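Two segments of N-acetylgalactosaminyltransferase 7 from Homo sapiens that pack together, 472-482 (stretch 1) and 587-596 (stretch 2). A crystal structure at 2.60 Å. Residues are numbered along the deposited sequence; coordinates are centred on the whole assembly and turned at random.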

# COMPACT_ATOMS: atom_id res chain seq x y z
N VAL A 472 -12.13 -7.65 -27.31
CA VAL A 472 -11.52 -8.24 -28.50
C VAL A 472 -10.71 -9.47 -28.12
O VAL A 472 -10.85 -10.54 -28.72
CB VAL A 472 -10.65 -7.22 -29.26
CG1 VAL A 472 -9.99 -7.91 -30.45
CG2 VAL A 472 -11.48 -6.05 -29.74
N ASP A 473 -9.86 -9.33 -27.10
CA ASP A 473 -8.98 -10.40 -26.65
C ASP A 473 -8.61 -10.10 -25.20
O ASP A 473 -8.79 -8.98 -24.71
CB ASP A 473 -7.76 -10.50 -27.56
CG ASP A 473 -7.16 -11.89 -27.61
OD1 ASP A 473 -7.30 -12.64 -26.63
OD2 ASP A 473 -6.52 -12.22 -28.63
N TRP A 474 -8.12 -11.12 -24.50
CA TRP A 474 -7.70 -10.94 -23.11
C TRP A 474 -6.61 -11.96 -22.81
O TRP A 474 -6.49 -12.99 -23.48
CB TRP A 474 -8.88 -11.09 -22.13
CG TRP A 474 -9.49 -12.47 -22.15
CD1 TRP A 474 -10.44 -12.94 -23.01
CD2 TRP A 474 -9.16 -13.55 -21.29
NE1 TRP A 474 -10.74 -14.25 -22.73
CE2 TRP A 474 -9.96 -14.65 -21.68
CE3 TRP A 474 -8.26 -13.71 -20.23
CZ2 TRP A 474 -9.89 -15.89 -21.04
CZ3 TRP A 474 -8.19 -14.95 -19.59
CH2 TRP A 474 -9.01 -16.02 -19.99
N GLY A 475 -5.82 -11.66 -21.78
CA GLY A 475 -4.83 -12.61 -21.31
C GLY A 475 -3.53 -11.94 -20.88
O GLY A 475 -3.50 -10.72 -20.63
N GLU A 476 -2.47 -12.74 -20.77
CA GLU A 476 -1.12 -12.19 -20.69
C GLU A 476 -0.79 -11.46 -22.00
O GLU A 476 -1.29 -11.80 -23.08
CB GLU A 476 -0.11 -13.31 -20.45
CG GLU A 476 0.08 -14.23 -21.65
CD GLU A 476 1.09 -15.35 -21.42
OE1 GLU A 476 1.41 -16.05 -22.40
OE2 GLU A 476 1.57 -15.52 -20.29
N ILE A 477 0.07 -10.46 -21.89
CA ILE A 477 0.66 -9.82 -23.06
C ILE A 477 2.13 -10.22 -23.06
O ILE A 477 2.96 -9.62 -22.36
CB ILE A 477 0.47 -8.30 -23.05
CG1 ILE A 477 -1.03 -7.98 -23.03
CG2 ILE A 477 1.12 -7.70 -24.29
CD1 ILE A 477 -1.35 -6.48 -22.95
N ARG A 478 2.44 -11.26 -23.82
CA ARG A 478 3.74 -11.91 -23.77
C ARG A 478 4.57 -11.49 -24.98
O ARG A 478 4.04 -11.30 -26.07
CB ARG A 478 3.57 -13.43 -23.74
CG ARG A 478 4.85 -14.21 -23.84
CD ARG A 478 4.54 -15.67 -24.06
NE ARG A 478 4.01 -16.26 -22.84
CZ ARG A 478 4.71 -16.98 -21.97
NH1 ARG A 478 4.13 -17.47 -20.88
NH2 ARG A 478 6.00 -17.20 -22.18
N GLY A 479 5.87 -11.34 -24.77
CA GLY A 479 6.76 -11.04 -25.88
C GLY A 479 6.91 -12.24 -26.79
O GLY A 479 7.25 -13.35 -26.34
N PHE A 480 6.65 -12.04 -28.08
CA PHE A 480 6.60 -13.13 -29.05
C PHE A 480 7.86 -13.98 -28.96
O PHE A 480 8.98 -13.48 -29.13
CB PHE A 480 6.45 -12.56 -30.47
CG PHE A 480 6.35 -13.62 -31.56
CD1 PHE A 480 5.26 -14.50 -31.59
CD2 PHE A 480 7.33 -13.73 -32.55
CE1 PHE A 480 5.15 -15.48 -32.59
CE2 PHE A 480 7.24 -14.72 -33.56
CZ PHE A 480 6.15 -15.59 -33.58
N GLU A 481 7.68 -15.27 -28.69
CA GLU A 481 8.80 -16.21 -28.62
C GLU A 481 9.78 -15.79 -27.53
O GLU A 481 10.99 -15.98 -27.66
CB GLU A 481 9.51 -16.34 -29.97
CG GLU A 481 8.56 -16.41 -31.17
CD GLU A 481 9.18 -17.01 -32.44
OE1 GLU A 481 8.60 -18.01 -32.96
OE2 GLU A 481 10.22 -16.49 -32.91
N THR A 482 9.27 -15.17 -26.46
CA THR A 482 10.02 -14.85 -25.26
C THR A 482 9.25 -15.34 -24.05
O THR A 482 8.11 -15.81 -24.13
CB THR A 482 10.28 -13.34 -25.08
OG1 THR A 482 9.20 -12.77 -24.33
CG2 THR A 482 10.44 -12.61 -26.41
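Stretch 2, residues 587-596: QKWEMNNIHS

The central part of stretch 2 lies alongside stretch 1 as an antiparallel β-strand. Residues 589-592 are extended and pair with residues 476-479 of stretch 1; the two axes approach to 4.6 Å, with an angle of 148° between their N-to-C directions. Glu 476 faces Asn 592 and Arg 478 faces Glu 590 as hydrogen-bonded pairs, whereas Ile 477 with Met 591 and Gly 479 with Trp 589 are non-hydrogen-bonded pairs, each with CA atoms 4.7 Å apart. Before the strand, Lys 588 is in an extended loop conformation; after it, residues 593-596 continue as loop past Trp 474.

The backbone ladder is most regular at Arg 478, whose N donates to Glu 590 O (2.9 Å) and whose O accepts from Glu 590 N (2.9 Å). Phe 480 N extends it by bonding to Lys 588 O at 3.0 Å, just as stretch 1 enters the type II turn from Gly 479 to Thr 482. Toward the other end, Asn 592 N reaches Glu 476 O at 3.2 Å, while the return bond from Glu 476 N to Asn 592 O is weak.

Polar side chains reinforce the pairing on the face carrying Glu 476, Arg 478, Glu 590 and Asn 592. Asn 592 ND2 donates to Glu 476 OE1 (2.8 Å), the same oxygen that forms a salt bridge with Arg 478 NE (2.6 Å), so Glu 476 is held by Arg 478 of its own strand while it reaches across to Asn 592.

On the face bearing Ile 477 and Met 591, Ile 477 CG1 lies 4.0 Å from Met 591 CE; Ile 477 CG2 also lies 3.7 Å from CE3 of Trp 589, whose CA-to-CB bond points sideways. Beyond the ladder, Asn 593 CB sits over the six-membered ring of Trp 474 in a CH-π contact, and its ND2 makes a weak hydrogen bond to Trp 474 O (2.6 Å). Ile 594 O meets the edge of that indole, 3.2 Å from Trp 474 CZ3.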

# COMPACT_ATOMS: atom_id res chain seq x y z
N GLN A 587 8.92 -5.49 -30.92
CA GLN A 587 7.60 -4.95 -31.17
C GLN A 587 6.59 -6.02 -31.51
O GLN A 587 5.53 -5.70 -32.02
CB GLN A 587 7.65 -3.90 -32.27
CG GLN A 587 8.27 -2.61 -31.83
CD GLN A 587 8.47 -1.65 -32.98
OE1 GLN A 587 9.11 -0.61 -32.83
NE2 GLN A 587 7.93 -2.00 -34.14
N LYS A 588 6.89 -7.28 -31.22
CA LYS A 588 6.00 -8.39 -31.54
C LYS A 588 5.50 -9.00 -30.24
O LYS A 588 6.30 -9.32 -29.36
CB LYS A 588 6.70 -9.43 -32.42
CG LYS A 588 6.44 -9.20 -33.91
CD LYS A 588 7.58 -9.57 -34.84
CE LYS A 588 7.85 -8.39 -35.80
NZ LYS A 588 8.28 -8.79 -37.17
N TRP A 589 4.17 -9.13 -30.13
CA TRP A 589 3.51 -9.51 -28.89
C TRP A 589 2.42 -10.52 -29.19
O TRP A 589 1.81 -10.48 -30.26
CB TRP A 589 2.85 -8.33 -28.19
CG TRP A 589 3.74 -7.22 -27.90
CD1 TRP A 589 4.05 -6.17 -28.72
CD2 TRP A 589 4.47 -7.02 -26.69
NE1 TRP A 589 4.93 -5.32 -28.09
CE2 TRP A 589 5.21 -5.82 -26.85
CE3 TRP A 589 4.57 -7.73 -25.49
CZ2 TRP A 589 6.03 -5.34 -25.86
CZ3 TRP A 589 5.39 -7.24 -24.51
CH2 TRP A 589 6.11 -6.06 -24.69
N GLU A 590 2.15 -11.40 -28.22
CA GLU A 590 0.97 -12.25 -28.24
C GLU A 590 0.08 -11.92 -27.05
O GLU A 590 0.54 -11.45 -26.00
CB GLU A 590 1.31 -13.75 -28.21
CG GLU A 590 2.75 -14.15 -27.97
CD GLU A 590 2.94 -15.66 -28.06
OE1 GLU A 590 1.94 -16.36 -28.29
OE2 GLU A 590 4.08 -16.17 -27.93
N MET A 591 -1.22 -12.18 -27.21
CA MET A 591 -2.15 -12.11 -26.09
C MET A 591 -2.80 -13.47 -25.92
O MET A 591 -3.64 -13.88 -26.73
CB MET A 591 -3.20 -11.01 -26.27
CG MET A 591 -3.94 -10.62 -24.97
SD MET A 591 -5.00 -9.18 -25.25
CE MET A 591 -4.98 -8.32 -23.68
N ASN A 592 -2.42 -14.15 -24.86
CA ASN A 592 -2.84 -15.52 -24.61
C ASN A 592 -3.76 -15.54 -23.42
O ASN A 592 -3.48 -14.90 -22.40
CB ASN A 592 -1.62 -16.40 -24.37
CG ASN A 592 -0.61 -16.23 -25.44
OD1 ASN A 592 -0.93 -16.41 -26.61
ND2 ASN A 592 0.61 -15.82 -25.08
N ASN A 593 -4.87 -16.26 -23.56
CA ASN A 593 -5.74 -16.45 -22.42
C ASN A 593 -5.00 -17.19 -21.33
O ASN A 593 -4.31 -18.18 -21.59
CB ASN A 593 -6.99 -17.25 -22.78
CG ASN A 593 -7.87 -16.55 -23.78
OD1 ASN A 593 -8.62 -17.21 -24.50
ND2 ASN A 593 -7.78 -15.23 -23.86
N ILE A 594 -5.13 -16.70 -20.12
CA ILE A 594 -4.68 -17.43 -18.95
C ILE A 594 -5.90 -18.07 -18.31
O ILE A 594 -6.87 -17.39 -17.96
CB ILE A 594 -3.94 -16.51 -17.99
CG1 ILE A 594 -2.77 -15.90 -18.74
CG2 ILE A 594 -3.45 -17.30 -16.81
CD1 ILE A 594 -1.92 -16.94 -19.41
N HIS A 595 -5.88 -19.39 -18.20
CA HIS A 595 -6.98 -20.16 -17.64
C HIS A 595 -6.63 -20.57 -16.22
O HIS A 595 -5.55 -21.09 -15.95
CB HIS A 595 -7.29 -21.39 -18.49
CG HIS A 595 -8.30 -21.14 -19.57
ND1 HIS A 595 -8.50 -19.89 -20.12
CD2 HIS A 595 -9.15 -21.97 -20.21
CE1 HIS A 595 -9.43 -19.97 -21.06
NE2 HIS A 595 -9.84 -21.22 -21.13
N SER A 596 -7.56 -20.32 -15.31
CA SER A 596 -7.46 -20.69 -13.91
C SER A 596 -8.37 -21.90 -13.68
O SER A 596 -9.58 -21.81 -13.93
CB SER A 596 -7.87 -19.51 -13.02
OG SER A 596 -8.29 -18.41 -13.82